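Putative lipoprotein (Parabacteroides distasonis, PDB 4FVS) is of unknown function but probably binds lipid or another hydrophobic ligand, as relatives of the LolA/LolB type do. Local coordinates at residues 41-46 / 69-74; 137-142 / 166-171. One frame throughout, in Å; residues are numbered along the deposited sequence.

Interaction 1 of 2, residues 41-46 / 69-74; sequences LPSGQE and YCQNGE
Gln45 O is the best-held polar atom here, gripped twice by the facing strand: Cys70 N donates a nearly straight hydrogen bond of 2.8 Å (170° at the hydrogen) to Gln45 O almost along the C=O axis, and Tyr69 CA adds a CA-H...O contact of 3.2 Å to Gln45 O. Two residues earlier, Asn72 N bonds to Ser43 O at 2.9 Å, equally straight and in the carbonyl plane. Asn72 lies within the type I' turn Gln71 to Glu74, so this bond links the turn of one hairpin to the loop at 42-43. Between the two bonds, Gly44 CA sits 3.2 Å from Cys70 O, a spot where a CB would collide with that oxygen.

The side-chain link comes from Ser43, whose OG, held between backbone N and carbonyl carbon (chi1 56°), donates to Gln71 OE1 at 3.1 Å from above the amide carbonyl plane. Gln71 bends at chi2 to bring its amide back to Ser43. An alanine at Ser43 would lose this hydroxyl and would probably leave the Gln71 amide less firmly placed. Further along, Glu46 and Tyr69 form a non-hydrogen-bonded antiparallel pair whose side chains run alongside, Glu46 CG 4.0 Å from Tyr69 CB; the Glu46 carboxylate finds its salt bridge with Lys67.

The contact closes the open end of the hairpin of strands 44-54 and 60-71. Glu46 pairs by backbone with Glu39 of strand 27-41, Tyr69 with Phe76 of strand 74-78, and Cys70 is disulfide-bonded to Cys4.

Interaction 2 of 2, residues 137-142 / 166-171; sequences KDMAIK and YNIATR
A long antiparallel beta hairpin, strands 132-154 and 157-171, contains this contact, with the strand segments at 168°. Three hydrogen-bonded pairs, Asp138-Arg171, Ala140-Ala169 and Lys142-Asn167, each make two backbone bonds; Ala140 N to Ala169 O, at 2.9 Å and 173°, is the straightest. The non-hydrogen-bonded pairs Met139-Thr170 and Ile141-Ile168 alternate with them and turn their side chains to the other face. On that face the selenomethionine Met139 bends at chi3 (72°), carrying CE alongside Ile168 CD1 at 3.6 Å. Ile168 CD1 also lies 4.1 Å from Ile141 CG1, while the Ile141 and Tyr166 side chains cross obliquely, with Ile141 CG2 3.7 Å from Tyr166 CD1. The face of Asp138 is more polar: Arg171 bends at chi3 and brings NH1 to Asp138 OD2 in a long salt bridge of 3.4 Å, at the guanidinium edge and in its plane. Lys126 takes the other carboxylate oxygen, so Asp138 is probably held from two sides by positive charge. Outside the pair, strand 123-129 bonds by backbone to Met139 and Ile141, strand 179-188 to Tyr166 and Ile168, and loop residues Thr82 and Tyr85 touch Ile141 and Ile168 on the apolar face.

Overall arrangement
From the N terminus, the chain passes Cys4 and strands 15-22 and 27-41 before it reaches interaction 1, which closes a loop of 22 intervening residues, 16 of them in strand. It then runs through strand 74-78, helix 86-89 and strands 96-98, 102-104 and 123-129. Interaction 2 follows, closing 23 intervening residues, 21 in strand. The two loops are in series, so they neither nest nor cross. The centres of interactions 1 and 2 lie about 28 Å apart. Their nearest atoms are about 14 Å apart, without touching. Interaction 1 ties turn-bearing strand ends at the surface, whereas interaction 2 joins the two strands of its hairpin at the end far from the turn, where strand 157-171 runs out.

Interaction 1 of 2, residues 41-46 / 69-74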
loop_
_atom_site.group_PDB
_atom_site.type_symbol
_atom_site.label_atom_id
_atom_site.label_comp_id
_atom_site.label_asym_id
_atom_site.label_seq_id
_atom_site.Cartn_x
_atom_site.Cartn_y
_atom_site.Cartn_z
ATOM N N LEU A 41 22.214 -2.616 -6.098
ATOM C CA LEU A 41 22.817 -3.947 -6.018
ATOM C C LEU A 41 22.919 -4.512 -7.435
ATOM O O LEU A 41 22.231 -3.987 -8.318
ATOM C CB LEU A 41 21.972 -4.877 -5.109
ATOM C CG LEU A 41 21.544 -4.347 -3.748
ATOM C CD1 LEU A 41 20.136 -4.825 -3.396
ATOM C CD2 LEU A 41 22.565 -4.689 -2.674
ATOM N N PRO A 42 23.720 -5.570 -7.710
ATOM C CA PRO A 42 23.795 -6.072 -9.095
ATOM C C PRO A 42 22.465 -6.664 -9.598
ATOM O O PRO A 42 22.157 -6.527 -10.784
ATOM C CB PRO A 42 24.888 -7.143 -9.030
ATOM C CG PRO A 42 24.958 -7.542 -7.594
ATOM C CD PRO A 42 24.624 -6.317 -6.810
ATOM N N SER A 43 21.669 -7.273 -8.695
ATOM C CA SER A 43 20.377 -7.910 -9.000
ATOM C C SER A 43 19.231 -6.883 -9.230
ATOM O O SER A 43 18.218 -7.208 -9.869
ATOM C CB SER A 43 19.990 -8.859 -7.870
ATOM O OG SER A 43 19.966 -8.193 -6.617
ATOM N N GLY A 44 19.413 -5.673 -8.700
ATOM C CA GLY A 44 18.448 -4.583 -8.781
ATOM C C GLY A 44 18.611 -3.584 -7.652
ATOM O O GLY A 44 19.558 -3.673 -6.873
ATOM N N GLN A 45 17.690 -2.631 -7.553
ATOM C CA GLN A 45 17.752 -1.575 -6.543
ATOM C C GLN A 45 16.968 -1.934 -5.293
ATOM O O GLN A 45 15.967 -2.627 -5.392
ATOM C CB GLN A 45 17.181 -0.282 -7.137
ATOM C CG GLN A 45 17.641 0.987 -6.438
ATOM C CD GLN A 45 17.122 2.218 -7.121
ATOM O OE1 GLN A 45 17.869 3.176 -7.367
ATOM N NE2 GLN A 45 15.834 2.221 -7.447
ATOM N N GLU A 46 17.399 -1.433 -4.126
ATOM C CA GLU A 46 16.699 -1.611 -2.852
ATOM C C GLU A 46 16.495 -0.234 -2.220
ATOM O O GLU A 46 17.411 0.585 -2.241
ATOM C CB GLU A 46 17.459 -2.565 -1.919
ATOM C CG GLU A 46 16.612 -3.089 -0.768
ATOM C CD GLU A 46 17.056 -4.386 -0.107
ATOM O OE1 GLU A 46 18.175 -4.870 -0.402
ATOM O OE2 GLU A 46 16.269 -4.928 0.704
ATOM N N TYR A 69 12.014 -3.173 -3.419
ATOM C CA TYR A 69 13.181 -3.587 -4.197
ATOM C C TYR A 69 12.829 -4.176 -5.561
ATOM O O TYR A 69 11.706 -4.612 -5.796
ATOM C CB TYR A 69 14.042 -4.608 -3.412
ATOM C CG TYR A 69 13.291 -5.842 -2.982
ATOM C CD1 TYR A 69 13.171 -6.939 -3.832
ATOM C CD2 TYR A 69 12.733 -5.935 -1.711
ATOM C CE1 TYR A 69 12.478 -8.084 -3.444
ATOM C CE2 TYR A 69 12.037 -7.075 -1.311
ATOM C CZ TYR A 69 11.897 -8.143 -2.189
ATOM O OH TYR A 69 11.213 -9.282 -1.822
ATOM N N CYS A 70 13.837 -4.158 -6.447
ATOM C CA CYS A 70 13.899 -4.788 -7.760
ATOM C C CYS A 70 14.835 -5.979 -7.670
ATOM O O CYS A 70 15.952 -5.843 -7.163
ATOM C CB CYS A 70 14.356 -3.813 -8.842
ATOM S SG CYS A 70 13.005 -3.002 -9.734
ATOM N N GLN A 71 14.393 -7.141 -8.137
ATOM C CA GLN A 71 15.209 -8.341 -8.185
ATOM C C GLN A 71 14.946 -8.976 -9.475
ATOM O O GLN A 71 13.836 -9.437 -9.718
ATOM C CB GLN A 71 14.949 -9.322 -7.020
ATOM C CG GLN A 71 15.558 -8.935 -5.673
ATOM C CD GLN A 71 16.666 -9.861 -5.252
ATOM O OE1 GLN A 71 17.606 -10.135 -6.012
ATOM N NE2 GLN A 71 16.597 -10.334 -4.010
ATOM N N ASN A 72 15.934 -8.914 -10.343
ATOM C CA ASN A 72 15.980 -9.546 -11.655
ATOM C C ASN A 72 14.732 -9.226 -12.500
ATOM O O ASN A 72 14.060 -10.126 -13.012
ATOM C CB ASN A 72 16.178 -11.067 -11.518
ATOM C CG ASN A 72 17.433 -11.439 -10.771
ATOM O OD1 ASN A 72 18.487 -10.788 -10.883
ATOM N ND2 ASN A 72 17.343 -12.496 -9.984
ATOM N N GLY A 73 14.469 -7.935 -12.648
ATOM C CA GLY A 73 13.404 -7.429 -13.499
ATOM C C GLY A 73 12.021 -7.317 -12.909
ATOM O O GLY A 73 11.133 -6.795 -13.583
ATOM N N GLU A 74 11.820 -7.764 -11.651
ATOM C CA GLU A 74 10.516 -7.720 -10.975
ATOM C C GLU A 74 10.592 -6.835 -9.753
ATOM O O GLU A 74 11.589 -6.874 -9.024
ATOM C CB GLU A 74 10.042 -9.137 -10.591
ATOM C CG GLU A 74 8.569 -9.232 -10.233
ATOM C CD GLU A 74 7.932 -10.610 -10.296
ATOM O OE1 GLU A 74 8.661 -11.624 -10.249
ATOM O OE2 GLU A 74 6.687 -10.672 -10.416
#

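Interaction 2 of 2, residues 137-142 / 166-171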
loop_
_atom_site.group_PDB
_atom_site.type_symbol
_atom_site.label_atom_id
_atom_site.label_comp_id
_atom_site.label_asym_id
_atom_site.label_seq_id
_atom_site.Cartn_x
_atom_site.Cartn_y
_atom_site.Cartn_z
ATOM N N LYS A 137 -5.041 -9.992 14.533
ATOM C CA LYS A 137 -5.972 -10.129 13.419
ATOM C C LYS A 137 -5.245 -10.663 12.227
ATOM O O LYS A 137 -4.127 -10.230 11.935
ATOM C CB LYS A 137 -6.633 -8.780 13.030
ATOM C CG LYS A 137 -7.815 -8.311 13.850
ATOM C CD LYS A 137 -8.342 -6.988 13.271
ATOM C CE LYS A 137 -9.431 -6.345 14.100
ATOM N NZ LYS A 137 -9.781 -4.991 13.587
ATOM N N ASP A 138 -5.892 -11.570 11.504
ATOM C CA ASP A 138 -5.420 -12.087 10.226
ATOM C C ASP A 138 -5.997 -11.260 9.117
ATOM O O ASP A 138 -7.187 -10.949 9.165
ATOM C CB ASP A 138 -5.843 -13.551 10.028
ATOM C CG ASP A 138 -4.988 -14.583 10.687
ATOM O OD1 ASP A 138 -3.764 -14.600 10.410
ATOM O OD2 ASP A 138 -5.557 -15.462 11.367
HETATM N N MSE A 139 -5.195 -10.921 8.108
HETATM C CA MSE A 139 -5.717 -10.210 6.951
HETATM C C MSE A 139 -5.167 -10.847 5.715
HETATM O O MSE A 139 -3.946 -10.913 5.551
HETATM C CB MSE A 139 -5.406 -8.718 7.004
HETATM C CG MSE A 139 -5.816 -8.097 8.330
HETATM SE SE MSE A 139 -5.789 -6.220 8.309
HETATM C CE MSE A 139 -7.301 -5.908 7.206
ATOM N N ALA A 140 -6.065 -11.397 4.886
ATOM C CA ALA A 140 -5.699 -12.073 3.654
ATOM C C ALA A 140 -6.004 -11.203 2.438
ATOM O O ALA A 140 -7.150 -10.829 2.213
ATOM C CB ALA A 140 -6.426 -13.399 3.554
ATOM N N ILE A 141 -4.958 -10.824 1.700
ATOM C CA ILE A 141 -5.046 -10.054 0.458
ATOM C C ILE A 141 -4.833 -11.073 -0.655
ATOM O O ILE A 141 -3.733 -11.597 -0.810
ATOM C CB ILE A 141 -4.057 -8.848 0.420
ATOM C CG1 ILE A 141 -4.232 -7.932 1.657
ATOM C CG2 ILE A 141 -4.200 -8.043 -0.885
ATOM C CD1 ILE A 141 -2.873 -7.356 2.161
ATOM N N LYS A 142 -5.900 -11.393 -1.386
ATOM C CA LYS A 142 -5.867 -12.449 -2.393
ATOM C C LYS A 142 -6.633 -12.037 -3.653
ATOM O O LYS A 142 -7.193 -10.950 -3.701
ATOM C CB LYS A 142 -6.476 -13.749 -1.782
ATOM C CG LYS A 142 -7.862 -13.545 -1.158
ATOM C CD LYS A 142 -8.251 -14.653 -0.219
ATOM C CE LYS A 142 -9.530 -14.289 0.512
ATOM N NZ LYS A 142 -9.839 -15.239 1.610
ATOM N N TYR A 166 -7.922 -6.171 -5.566
ATOM C CA TYR A 166 -7.575 -7.261 -4.635
ATOM C C TYR A 166 -8.798 -7.557 -3.773
ATOM O O TYR A 166 -9.614 -6.665 -3.568
ATOM C CB TYR A 166 -6.345 -6.909 -3.759
ATOM C CG TYR A 166 -6.607 -5.765 -2.788
ATOM C CD1 TYR A 166 -7.230 -5.993 -1.554
ATOM C CD2 TYR A 166 -6.294 -4.447 -3.125
ATOM C CE1 TYR A 166 -7.591 -4.935 -0.712
ATOM C CE2 TYR A 166 -6.626 -3.381 -2.275
ATOM C CZ TYR A 166 -7.284 -3.630 -1.076
ATOM O OH TYR A 166 -7.654 -2.595 -0.249
ATOM N N ASN A 167 -8.928 -8.785 -3.276
ATOM C CA ASN A 167 -9.956 -9.168 -2.308
ATOM C C ASN A 167 -9.306 -9.219 -0.940
ATOM O O ASN A 167 -8.117 -9.558 -0.831
ATOM C CB ASN A 167 -10.623 -10.496 -2.647
ATOM C CG ASN A 167 -11.570 -10.484 -3.815
ATOM O OD1 ASN A 167 -12.194 -9.497 -4.167
ATOM N ND2 ASN A 167 -11.767 -11.635 -4.376
ATOM N N ILE A 168 -10.048 -8.854 0.097
ATOM C CA ILE A 168 -9.537 -8.887 1.472
ATOM C C ILE A 168 -10.526 -9.673 2.343
ATOM O O ILE A 168 -11.731 -9.700 2.082
ATOM C CB ILE A 168 -9.216 -7.461 2.060
ATOM C CG1 ILE A 168 -8.525 -7.545 3.442
ATOM C CG2 ILE A 168 -10.426 -6.521 2.094
ATOM C CD1 ILE A 168 -7.520 -6.520 3.659
ATOM N N ALA A 169 -9.977 -10.352 3.343
ATOM C CA ALA A 169 -10.705 -11.110 4.352
ATOM C C ALA A 169 -9.996 -10.903 5.668
ATOM O O ALA A 169 -8.784 -11.072 5.708
ATOM C CB ALA A 169 -10.787 -12.577 3.970
ATOM N N THR A 170 -10.717 -10.441 6.719
ATOM C CA THR A 170 -10.161 -10.115 8.037
ATOM C C THR A 170 -10.827 -10.985 9.125
ATOM O O THR A 170 -12.039 -10.889 9.359
ATOM C CB THR A 170 -10.316 -8.610 8.323
ATOM O OG1 THR A 170 -9.851 -7.861 7.200
ATOM C CG2 THR A 170 -9.583 -8.161 9.577
ATOM N N ARG A 171 -9.992 -11.834 9.775
ATOM C CA ARG A 171 -10.305 -12.765 10.864
ATOM C C ARG A 171 -9.736 -12.275 12.179
ATOM O O ARG A 171 -8.662 -11.680 12.195
ATOM C CB ARG A 171 -9.750 -14.158 10.580
ATOM C CG ARG A 171 -10.383 -14.826 9.393
ATOM C CD ARG A 171 -9.707 -16.128 9.070
ATOM N NE ARG A 171 -10.236 -17.206 9.895
ATOM C CZ ARG A 171 -9.593 -17.748 10.922
ATOM N NH1 ARG A 171 -8.379 -17.315 11.260
ATOM N NH2 ARG A 171 -10.151 -18.730 11.617
#